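Local coordinates for Lmo1076 protein (Listeria monocytogenes serovar 1/2a, PDB 5JQC), which is probably a secreted autolysin that degrades the cell wall, represented here by a fragment carrying three SH3-like GW domains, at residues Asp15-Gln20 with Tyr42-Ala47; Gly110-Gly115 with Lys143-Ile148; Ser116-Trp121 with Gly169-Arg174. One frame throughout, in Å; residues are numbered along the deposited sequence. Where two conformers were deposited one is given.

Contact 1. Residues Asp15-Gln20 with Tyr42-Ala47; sequences DTIKQQ and YNTSAA. With SO4 (sulfate ion), chain F.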
loop_
_atom_site.group_PDB
_atom_site.type_symbol
_atom_site.label_atom_id
_atom_site.label_comp_id
_atom_site.label_asym_id
_atom_site.label_seq_id
_atom_site.Cartn_x
_atom_site.Cartn_y
_atom_site.Cartn_z
ATOM N N ASP A 15 23.875 -38.821 6.275
ATOM C CA ASP A 15 23.505 -38.330 4.953
ATOM C C ASP A 15 24.309 -37.092 4.566
ATOM O O ASP A 15 24.526 -36.195 5.380
ATOM C CB ASP A 15 22.017 -37.974 4.921
ATOM C CG ASP A 15 21.130 -39.144 5.310
ATOM O OD1 ASP A 15 21.231 -40.235 4.686
ATOM O OD2 ASP A 15 20.329 -38.961 6.251
ATOM N N THR A 16 24.709 -37.039 3.295
ATOM C CA THR A 16 25.405 -35.885 2.750
ATOM C C THR A 16 24.478 -34.685 2.626
ATOM O O THR A 16 23.323 -34.818 2.205
ATOM C CB THR A 16 25.971 -36.202 1.373
ATOM O OG1 THR A 16 26.820 -37.345 1.468
ATOM C CG2 THR A 16 26.783 -34.999 0.837
ATOM N N ILE A 17 24.999 -33.510 2.981
ATOM C CA ILE A 17 24.326 -32.236 2.719
ATOM C C ILE A 17 24.563 -31.884 1.251
ATOM O O ILE A 17 25.691 -31.596 0.843
ATOM C CB ILE A 17 24.831 -31.125 3.650
ATOM C CG1 ILE A 17 24.656 -31.539 5.114
ATOM C CG2 ILE A 17 24.058 -29.817 3.407
ATOM C CD1 ILE A 17 25.143 -30.530 6.098
ATOM N N LYS A 18 23.495 -31.910 0.451
ATOM C CA LYS A 18 23.641 -31.752 -0.994
ATOM C C LYS A 18 23.593 -30.289 -1.426
ATOM O O LYS A 18 24.141 -29.940 -2.480
ATOM C CB LYS A 18 22.536 -32.527 -1.707
ATOM C CG LYS A 18 22.503 -34.029 -1.370
ATOM C CD LYS A 18 21.278 -34.709 -2.016
ATOM C CE LYS A 18 21.425 -36.220 -1.998
ATOM N NZ LYS A 18 20.333 -36.924 -2.720
ATOM N N GLN A 19 22.869 -29.455 -0.672
ATOM C CA GLN A 19 22.677 -28.039 -0.966
ATOM C C GLN A 19 22.444 -27.289 0.332
ATOM O O GLN A 19 21.819 -27.796 1.262
ATOM C CB GLN A 19 21.473 -27.754 -1.877
ATOM C CG GLN A 19 21.442 -28.551 -3.175
ATOM C CD GLN A 19 20.246 -28.177 -4.007
ATOM O OE1 GLN A 19 19.504 -27.251 -3.658
ATOM N NE2 GLN A 19 20.043 -28.889 -5.111
ATOM N N GLN A 20 22.943 -26.063 0.382
ATOM C CA GLN A 20 22.672 -25.231 1.545
ATOM C C GLN A 20 22.603 -23.778 1.104
ATOM O O GLN A 20 23.336 -23.374 0.201
ATOM C CB GLN A 20 23.756 -25.428 2.602
ATOM C CG GLN A 20 23.428 -24.846 3.959
ATOM C CD GLN A 20 24.456 -25.299 4.965
ATOM O OE1 GLN A 20 25.385 -26.029 4.609
ATOM N NE2 GLN A 20 24.301 -24.886 6.223
ATOM N N TYR A 42 19.264 -32.682 9.765
ATOM C CA TYR A 42 19.080 -33.999 10.362
ATOM C C TYR A 42 20.012 -35.053 9.767
ATOM O O TYR A 42 20.203 -35.138 8.548
ATOM C CB TYR A 42 17.636 -34.432 10.200
ATOM C CG TYR A 42 17.363 -35.849 10.641
ATOM C CD1 TYR A 42 17.469 -36.208 11.978
ATOM C CD2 TYR A 42 16.973 -36.819 9.722
ATOM C CE1 TYR A 42 17.201 -37.503 12.394
ATOM C CE2 TYR A 42 16.700 -38.123 10.124
ATOM C CZ TYR A 42 16.816 -38.458 11.464
ATOM O OH TYR A 42 16.552 -39.749 11.870
ATOM N N ASN A 43 20.618 -35.840 10.662
ATOM C CA ASN A 43 21.368 -37.050 10.315
ATOM C C ASN A 43 22.557 -36.759 9.395
ATOM O O ASN A 43 22.904 -37.559 8.518
ATOM C CB ASN A 43 20.456 -38.115 9.702
ATOM C CG ASN A 43 21.114 -39.482 9.690
ATOM O OD1 ASN A 43 21.857 -39.812 10.611
ATOM N ND2 ASN A 43 20.886 -40.263 8.631
ATOM N N THR A 44 23.195 -35.609 9.604
ATOM C CA THR A 44 24.423 -35.261 8.906
ATOM C C THR A 44 25.661 -35.430 9.777
ATOM O O THR A 44 26.780 -35.446 9.246
ATOM C CB THR A 44 24.338 -33.818 8.392
ATOM O OG1 THR A 44 24.057 -32.946 9.493
ATOM C CG2 THR A 44 23.201 -33.699 7.389
ATOM N N SER A 45 25.488 -35.573 11.090
ATOM C CA SER A 45 26.571 -35.854 12.023
ATOM C C SER A 45 25.973 -36.543 13.246
ATOM O O SER A 45 24.754 -36.703 13.366
ATOM C CB SER A 45 27.310 -34.575 12.434
ATOM O OG SER A 45 26.425 -33.728 13.155
ATOM N N ALA A 46 26.857 -36.956 14.159
ATOM C CA ALA A 46 26.402 -37.504 15.432
ATOM C C ALA A 46 25.534 -36.496 16.179
ATOM O O ALA A 46 24.475 -36.848 16.716
ATOM C CB ALA A 46 27.607 -37.918 16.282
ATOM N N ALA A 47 25.959 -35.231 16.207
ATOM C CA ALA A 47 25.184 -34.205 16.901
ATOM C C ALA A 47 23.815 -34.010 16.253
ATOM O O ALA A 47 22.807 -33.841 16.952
ATOM C CB ALA A 47 25.967 -32.891 16.929
HETATM S S SO4 F . 21.354 -35.695 -6.618
HETATM O O1 SO4 F . 20.897 -34.435 -7.209
HETATM O O2 SO4 F . 22.718 -35.588 -6.114
HETATM O O3 SO4 F . 20.495 -36.042 -5.482
HETATM O O4 SO4 F . 21.342 -36.704 -7.680
HETATM O O HOH W 1 18.948 -36.392 6.267
HETATM O O HOH W 2 27.005 -35.308 6.475
#
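Asp15 OD2 is gripped from three sources at once. Asn43 ND2 donates to it at 2.8 Å, a water that it shares with Tyr42 O lies 2.9 Å from the same OD2, and Arg73 NE adds a salt bridge. The amide comes from above the carboxylate, 58° out of its plane, and the two flat groups are turned 83° against each other. Asn43 CG stands anti to its backbone N (chi1 -164°), beside its own carbonyl carbon, and that carbonyl is used as well: Asp15 N donates a straight bond of 2.8 Å to Asn43 O. Backbone and side chain therefore pair the same two residues. Asn43 CB also lies over the centre of the Tyr42 ring, 3.7 Å above its plane.

Residues 15-20 lead into strand 19-29, the first of the N-terminal GW domain, while 42-47 belong to the long connection between that strand and strand 62-71, the position held by the RT loop in SH3 folds. On this stretch Thr44 continues the contact with its methyl group. CG2 presses on Ile17 CG1 at a tight 3.5 Å, the two side chains crossing at about a right angle, whereas OG1 turns to Ile41 O. A second water bridges Asp15 O and Thr44 O by donating to both. Farther out, Lys18 NZ holds a sulfate ion through its O3.

Contact 2. Residues Gly110-Gly115 with Lys143-Ile148; sequences GKITAG and KDAKII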
loop_
_atom_site.group_PDB
_atom_site.type_symbol
_atom_site.label_atom_id
_atom_site.label_comp_id
_atom_site.label_asym_id
_atom_site.label_seq_id
_atom_site.Cartn_x
_atom_site.Cartn_y
_atom_site.Cartn_z
ATOM N N GLY A 110 -6.094 11.632 -1.081
ATOM C CA GLY A 110 -7.291 11.268 -1.807
ATOM C C GLY A 110 -8.446 11.122 -0.851
ATOM O O GLY A 110 -8.332 11.393 0.348
ATOM N N LYS A 111 -9.574 10.696 -1.404
ATOM C CA LYS A 111 -10.794 10.475 -0.640
ATOM C C LYS A 111 -11.090 8.979 -0.635
ATOM O O LYS A 111 -10.994 8.325 -1.679
ATOM C CB LYS A 111 -11.965 11.258 -1.236
ATOM C CG LYS A 111 -13.314 10.951 -0.589
ATOM C CD LYS A 111 -14.388 11.974 -0.947
ATOM C CE LYS A 111 -14.010 13.365 -0.437
ATOM N NZ LYS A 111 -15.107 14.356 -0.677
ATOM N N ILE A 112 -11.407 8.436 0.538
ATOM C CA ILE A 112 -11.797 7.036 0.640
ATOM C C ILE A 112 -13.222 6.925 0.119
ATOM O O ILE A 112 -14.152 7.425 0.750
ATOM C CB ILE A 112 -11.694 6.529 2.077
ATOM C CG1 ILE A 112 -10.238 6.561 2.532
ATOM C CG2 ILE A 112 -12.296 5.135 2.161
ATOM C CD1 ILE A 112 -10.046 6.266 3.985
ATOM N N THR A 113 -13.400 6.294 -1.036
ATOM C CA THR A 113 -14.712 6.193 -1.650
ATOM C C THR A 113 -15.295 4.789 -1.620
ATOM O O THR A 113 -16.486 4.629 -1.909
ATOM C CB THR A 113 -14.664 6.689 -3.099
ATOM O OG1 THR A 113 -13.440 6.267 -3.712
ATOM C CG2 THR A 113 -14.768 8.199 -3.141
ATOM N N ALA A 114 -14.511 3.772 -1.276
ATOM C CA ALA A 114 -15.083 2.448 -1.100
ATOM C C ALA A 114 -14.491 1.777 0.128
ATOM O O ALA A 114 -14.168 0.587 0.104
ATOM C CB ALA A 114 -14.877 1.586 -2.343
ATOM N N GLY A 115 -14.325 2.531 1.218
ATOM C CA GLY A 115 -13.875 1.920 2.459
ATOM C C GLY A 115 -14.845 0.888 3.016
ATOM O O GLY A 115 -14.434 -0.043 3.716
ATOM N N LYS A 143 -14.021 9.930 3.761
ATOM C CA LYS A 143 -13.073 10.808 4.440
ATOM C C LYS A 143 -11.843 11.051 3.573
ATOM O O LYS A 143 -11.464 10.215 2.742
ATOM C CB LYS A 143 -12.618 10.228 5.786
ATOM C CG LYS A 143 -13.715 10.065 6.823
ATOM C CD LYS A 143 -13.176 10.233 8.250
ATOM C CE LYS A 143 -14.325 10.453 9.246
ATOM N NZ LYS A 143 -13.853 10.836 10.614
ATOM N N ASP A 144 -11.202 12.194 3.798
ATOM C CA ASP A 144 -9.912 12.459 3.176
ATOM C C ASP A 144 -8.812 11.689 3.882
ATOM O O ASP A 144 -8.885 11.415 5.082
ATOM C CB ASP A 144 -9.589 13.952 3.204
ATOM C CG ASP A 144 -10.184 14.681 2.030
ATOM O OD1 ASP A 144 -10.910 14.031 1.235
ATOM O OD2 ASP A 144 -9.947 15.897 1.917
ATOM N N ALA A 145 -7.776 11.347 3.126
ATOM C CA ALA A 145 -6.707 10.528 3.666
ATOM C C ALA A 145 -5.408 10.860 2.959
ATOM O O ALA A 145 -5.402 11.305 1.805
ATOM C CB ALA A 145 -7.037 9.036 3.531
ATOM N N LYS A 146 -4.308 10.656 3.673
ATOM C CA LYS A 146 -2.976 10.783 3.111
ATOM C C LYS A 146 -2.418 9.381 2.887
ATOM O O LYS A 146 -2.395 8.560 3.810
ATOM C CB LYS A 146 -2.070 11.599 4.032
ATOM C CG LYS A 146 -0.733 11.915 3.406
ATOM C CD LYS A 146 0.185 12.664 4.360
ATOM C CE LYS A 146 1.543 12.883 3.724
ATOM N NZ LYS A 146 2.558 13.327 4.716
ATOM N N ILE A 147 -1.985 9.111 1.663
ATOM C CA ILE A 147 -1.444 7.814 1.283
ATOM C C ILE A 147 0.074 7.887 1.397
ATOM O O ILE A 147 0.716 8.695 0.716
ATOM C CB ILE A 147 -1.888 7.448 -0.138
ATOM C CG1 ILE A 147 -3.391 7.124 -0.150
ATOM C CG2 ILE A 147 -1.021 6.329 -0.685
ATOM C CD1 ILE A 147 -4.131 7.612 -1.398
ATOM N N ILE A 148 0.655 7.055 2.263
ATOM C CA ILE A 148 2.071 7.173 2.612
ATOM C C ILE A 148 2.917 5.980 2.165
ATOM O O ILE A 148 4.158 6.074 2.195
ATOM C CB ILE A 148 2.247 7.395 4.127
ATOM C CG1 ILE A 148 1.864 6.121 4.876
ATOM C CG2 ILE A 148 1.396 8.573 4.585
ATOM C CD1 ILE A 148 1.779 6.287 6.367
#
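Lys111 and Asp144 lie side by side on one face of an antiparallel sheet, and their side chains meet at an oblique angle. The contact is made by the aliphatic part of the lysine: CE comes to 3.6 Å from Asp144 OD1, while Lys111 NZ stays 4.6 Å from that oxygen. The lysine is bent at its third torsion (chi3 -62°), which swings CE out of the extended line. NZ ends on Ser211 OG, in the third GW domain, and Asp144 OD1 accepts from Tyr179 OH.

A different pair meets on the buried side. With CG1 anti to the carbonyl carbon, Ile112 sends CD1 to 4.1 Å from Ala145 CB. Phe161 and Phe176 also touch Ile112, so this isoleucine belongs to the apolar core of the middle GW domain, where Ile147 packs against Phe176 too.

Between these two layers runs the backbone ladder that joins strand 103-112, near its end, to the start of strand 144-153, neighbouring strands of the SH3-like sheet. Gly110 and Ala145 form a hydrogen-bonded pair, Gly110 N giving to Ala145 O at 3.0 Å and Ala145 N returning to Gly110 O at 2.8 Å. Lys111 and Asp144 are the next, non-hydrogen-bonded pair. Beyond them Ile112 N donates to Lys143 O at 2.8 Å, an oxygen that Lys111 CA also approaches in a CA-H...O contact.

The chemistry implies that the strands are held here by main-chain bonds and apolar packing. The attraction of lysine for aspartate probably contributes only over a distance, since each polar end has its own hydrogen bond, that of Lys111 reaching the following domain.

Contact 3. Residues Ser116-Trp121 with Gly169-Arg174; sequences STNGLW and GWLDAR. With SO4 (sulfate ion), chain E.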
loop_
_atom_site.group_PDB
_atom_site.type_symbol
_atom_site.label_atom_id
_atom_site.label_comp_id
_atom_site.label_asym_id
_atom_site.label_seq_id
_atom_site.Cartn_x
_atom_site.Cartn_y
_atom_site.Cartn_z
ATOM N N SER A 116 -16.136 1.025 2.715
ATOM C CA SER A 116 -17.124 0.137 3.305
ATOM C C SER A 116 -17.254 -1.200 2.578
ATOM O O SER A 116 -17.998 -2.061 3.047
ATOM C CB SER A 116 -18.484 0.833 3.373
ATOM O OG SER A 116 -18.836 1.343 2.107
ATOM N N THR A 117 -16.536 -1.409 1.469
ATOM C CA THR A 117 -16.554 -2.667 0.733
ATOM C C THR A 117 -15.165 -3.294 0.662
ATOM O O THR A 117 -14.887 -4.058 -0.261
ATOM C CB THR A 117 -17.118 -2.454 -0.678
ATOM O OG1 THR A 117 -16.226 -1.622 -1.438
ATOM C CG2 THR A 117 -18.465 -1.754 -0.611
ATOM N N ASN A 118 -14.278 -2.943 1.600
ATOM C CA ASN A 118 -12.934 -3.486 1.710
ATOM C C ASN A 118 -12.578 -3.637 3.178
ATOM O O ASN A 118 -12.915 -2.778 4.000
ATOM C CB ASN A 118 -11.875 -2.583 1.047
ATOM C CG ASN A 118 -11.897 -2.678 -0.448
ATOM O OD1 ASN A 118 -11.385 -3.654 -1.023
ATOM N ND2 ASN A 118 -12.528 -1.700 -1.101
ATOM N N GLY A 119 -11.862 -4.708 3.494
ATOM C CA GLY A 119 -11.359 -4.883 4.837
ATOM C C GLY A 119 -10.239 -3.915 5.153
ATOM O O GLY A 119 -9.660 -3.266 4.282
ATOM N N LEU A 120 -9.915 -3.824 6.433
ATOM C CA LEU A 120 -8.973 -2.832 6.917
ATOM C C LEU A 120 -7.883 -3.554 7.688
ATOM O O LEU A 120 -8.170 -4.213 8.690
ATOM C CB LEU A 120 -9.682 -1.795 7.793
ATOM C CG LEU A 120 -8.774 -0.816 8.544
ATOM C CD1 LEU A 120 -7.783 -0.122 7.608
ATOM C CD2 LEU A 120 -9.625 0.218 9.257
ATOM N N TRP A 121 -6.636 -3.400 7.248
ATOM C CA TRP A 121 -5.573 -4.294 7.670
ATOM C C TRP A 121 -4.452 -3.520 8.333
ATOM O O TRP A 121 -4.238 -2.339 8.041
ATOM C CB TRP A 121 -5.007 -5.080 6.485
ATOM C CG TRP A 121 -6.022 -5.949 5.801
ATOM C CD1 TRP A 121 -6.887 -5.580 4.805
ATOM C CD2 TRP A 121 -6.272 -7.337 6.052
ATOM N NE1 TRP A 121 -7.661 -6.652 4.430
ATOM C CE2 TRP A 121 -7.301 -7.743 5.179
ATOM C CE3 TRP A 121 -5.732 -8.273 6.937
ATOM C CZ2 TRP A 121 -7.793 -9.049 5.161
ATOM C CZ3 TRP A 121 -6.222 -9.562 6.918
ATOM C CH2 TRP A 121 -7.242 -9.939 6.036
ATOM N N GLY A 169 -3.909 2.258 8.786
ATOM C CA GLY A 169 -3.690 0.883 8.369
ATOM C C GLY A 169 -3.529 0.810 6.863
ATOM O O GLY A 169 -3.044 1.752 6.232
ATOM N N TRP A 170 -3.944 -0.324 6.314
ATOM C CA TRP A 170 -3.786 -0.622 4.905
ATOM C C TRP A 170 -5.137 -0.920 4.281
ATOM O O TRP A 170 -5.969 -1.644 4.854
ATOM C CB TRP A 170 -2.843 -1.808 4.697
ATOM C CG TRP A 170 -1.401 -1.545 5.092
ATOM C CD1 TRP A 170 -0.874 -1.553 6.361
ATOM C CD2 TRP A 170 -0.301 -1.293 4.209
ATOM N NE1 TRP A 170 0.476 -1.316 6.317
ATOM C CE2 TRP A 170 0.854 -1.145 5.009
ATOM C CE3 TRP A 170 -0.179 -1.168 2.820
ATOM C CZ2 TRP A 170 2.106 -0.886 4.467
ATOM C CZ3 TRP A 170 1.065 -0.900 2.288
ATOM C CH2 TRP A 170 2.190 -0.770 3.107
ATOM N N LEU A 171 -5.344 -0.379 3.092
ATOM C CA LEU A 171 -6.625 -0.487 2.424
ATOM C C LEU A 171 -6.363 -0.631 0.936
ATOM O O LEU A 171 -5.420 -0.037 0.408
ATOM C CB LEU A 171 -7.486 0.753 2.731
ATOM C CG LEU A 171 -8.893 0.827 2.145
ATOM C CD1 LEU A 171 -9.725 -0.303 2.683
ATOM C CD2 LEU A 171 -9.542 2.179 2.460
ATOM N N ASP A 172 -7.172 -1.437 0.267
ATOM C CA ASP A 172 -6.955 -1.653 -1.156
ATOM C C ASP A 172 -7.022 -0.320 -1.899
ATOM O O ASP A 172 -7.918 0.493 -1.675
ATOM C CB ASP A 172 -7.988 -2.646 -1.692
ATOM C CG ASP A 172 -7.680 -3.136 -3.109
ATOM O OD1 ASP A 172 -7.736 -2.313 -4.055
ATOM O OD2 ASP A 172 -7.460 -4.364 -3.288
ATOM N N ALA A 173 -6.028 -0.081 -2.755
ATOM C CA ALA A 173 -5.950 1.166 -3.512
ATOM C C ALA A 173 -7.218 1.467 -4.306
ATOM O O ALA A 173 -7.479 2.638 -4.610
ATOM C CB ALA A 173 -4.755 1.098 -4.456
ATOM N N ARG A 174 -7.986 0.437 -4.677
ATOM C CA ARG A 174 -9.252 0.638 -5.380
ATOM C C ARG A 174 -10.300 1.329 -4.524
ATOM O O ARG A 174 -11.304 1.816 -5.072
ATOM C CB ARG A 174 -9.810 -0.691 -5.869
ATOM C CG ARG A 174 -9.074 -1.281 -7.028
ATOM C CD ARG A 174 -9.563 -2.705 -7.276
ATOM N NE ARG A 174 -9.144 -3.605 -6.201
ATOM C CZ ARG A 174 -9.402 -4.913 -6.182
ATOM N NH1 ARG A 174 -10.099 -5.457 -7.174
ATOM N NH2 ARG A 174 -8.981 -5.669 -5.170
HETATM S S SO4 E . -10.590 -8.922 -5.877
HETATM O O1 SO4 E . -9.207 -8.486 -5.981
HETATM O O2 SO4 E . -11.190 -8.398 -4.640
HETATM O O3 SO4 E . -11.366 -8.385 -7.016
HETATM O O4 SO4 E . -10.676 -10.388 -5.874
HETATM O O HOH W 3 -8.282 -3.677 1.986
#
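Leu171 lays its CD1 against the Asn118 side chain, 3.5 Å from Asn118 CB, and the same methyl lies 3.4 Å from Gly119 O. It belongs to strand 166-172, which carries Gly169-Trp170, a Gly-Trp dipeptide of the kind that names the GW domains, here in the middle SH3-like unit. That strand meets strand 120-121 in a single antiparallel bridge. Trp121 N donates to Trp170 O at 3.0 Å, and Trp170 N answers to Trp121 O at 2.7 Å. Both tryptophans turn CG anti to the carbonyl carbon (chi1 -61° for Trp121, -67° for Trp170). Their CB atoms come within 4.3 Å of each other while the rings lead away from the opposing segment. Trp121 O lies in the plane of the Trp170 ring, at its edge. Gly169 permits the close approach: its CA sits 3.3 Å from Trp121 O, and a CB there would point at that oxygen and clash.

Where the segments diverge, a water spans the gap, donating to Gly119 O and accepting from Asp172 N. Asn118 OD1 meets Asp172 CB, while Asn118 ND2 is bonded to Ala114 O. Asp172 OD1 accepts from Arg174 N, an Asx turn, and also from Arg174 NE, while OD2 forms a salt bridge with NH2. Arg174 thus grips the carboxylate side-on, and its NH2 also lies 2.9 Å from O1 of a sulfate ion.

How the contacts relate
From the N terminus, contact 1 comes first. It closes a loop within the first GW domain, bringing the lead-in to strand 19-29 against the long connection that precedes strand 62-71. It is complete before the others begin, and its centre lies about 53 Å from that of contact 2 and about 46 Å from that of contact 3. The latter two share the middle GW domain and cross: residues 110-115 and 116-121 follow one another, then 143-148 and 169-174 pair with them in that same order. Contact 2 joins neighbouring strands of the main sheet, whereas contact 3 ties the strand 166-172 to the small sheet of 120-121. They touch where Ile112 CG2 packs on Leu171 CD2.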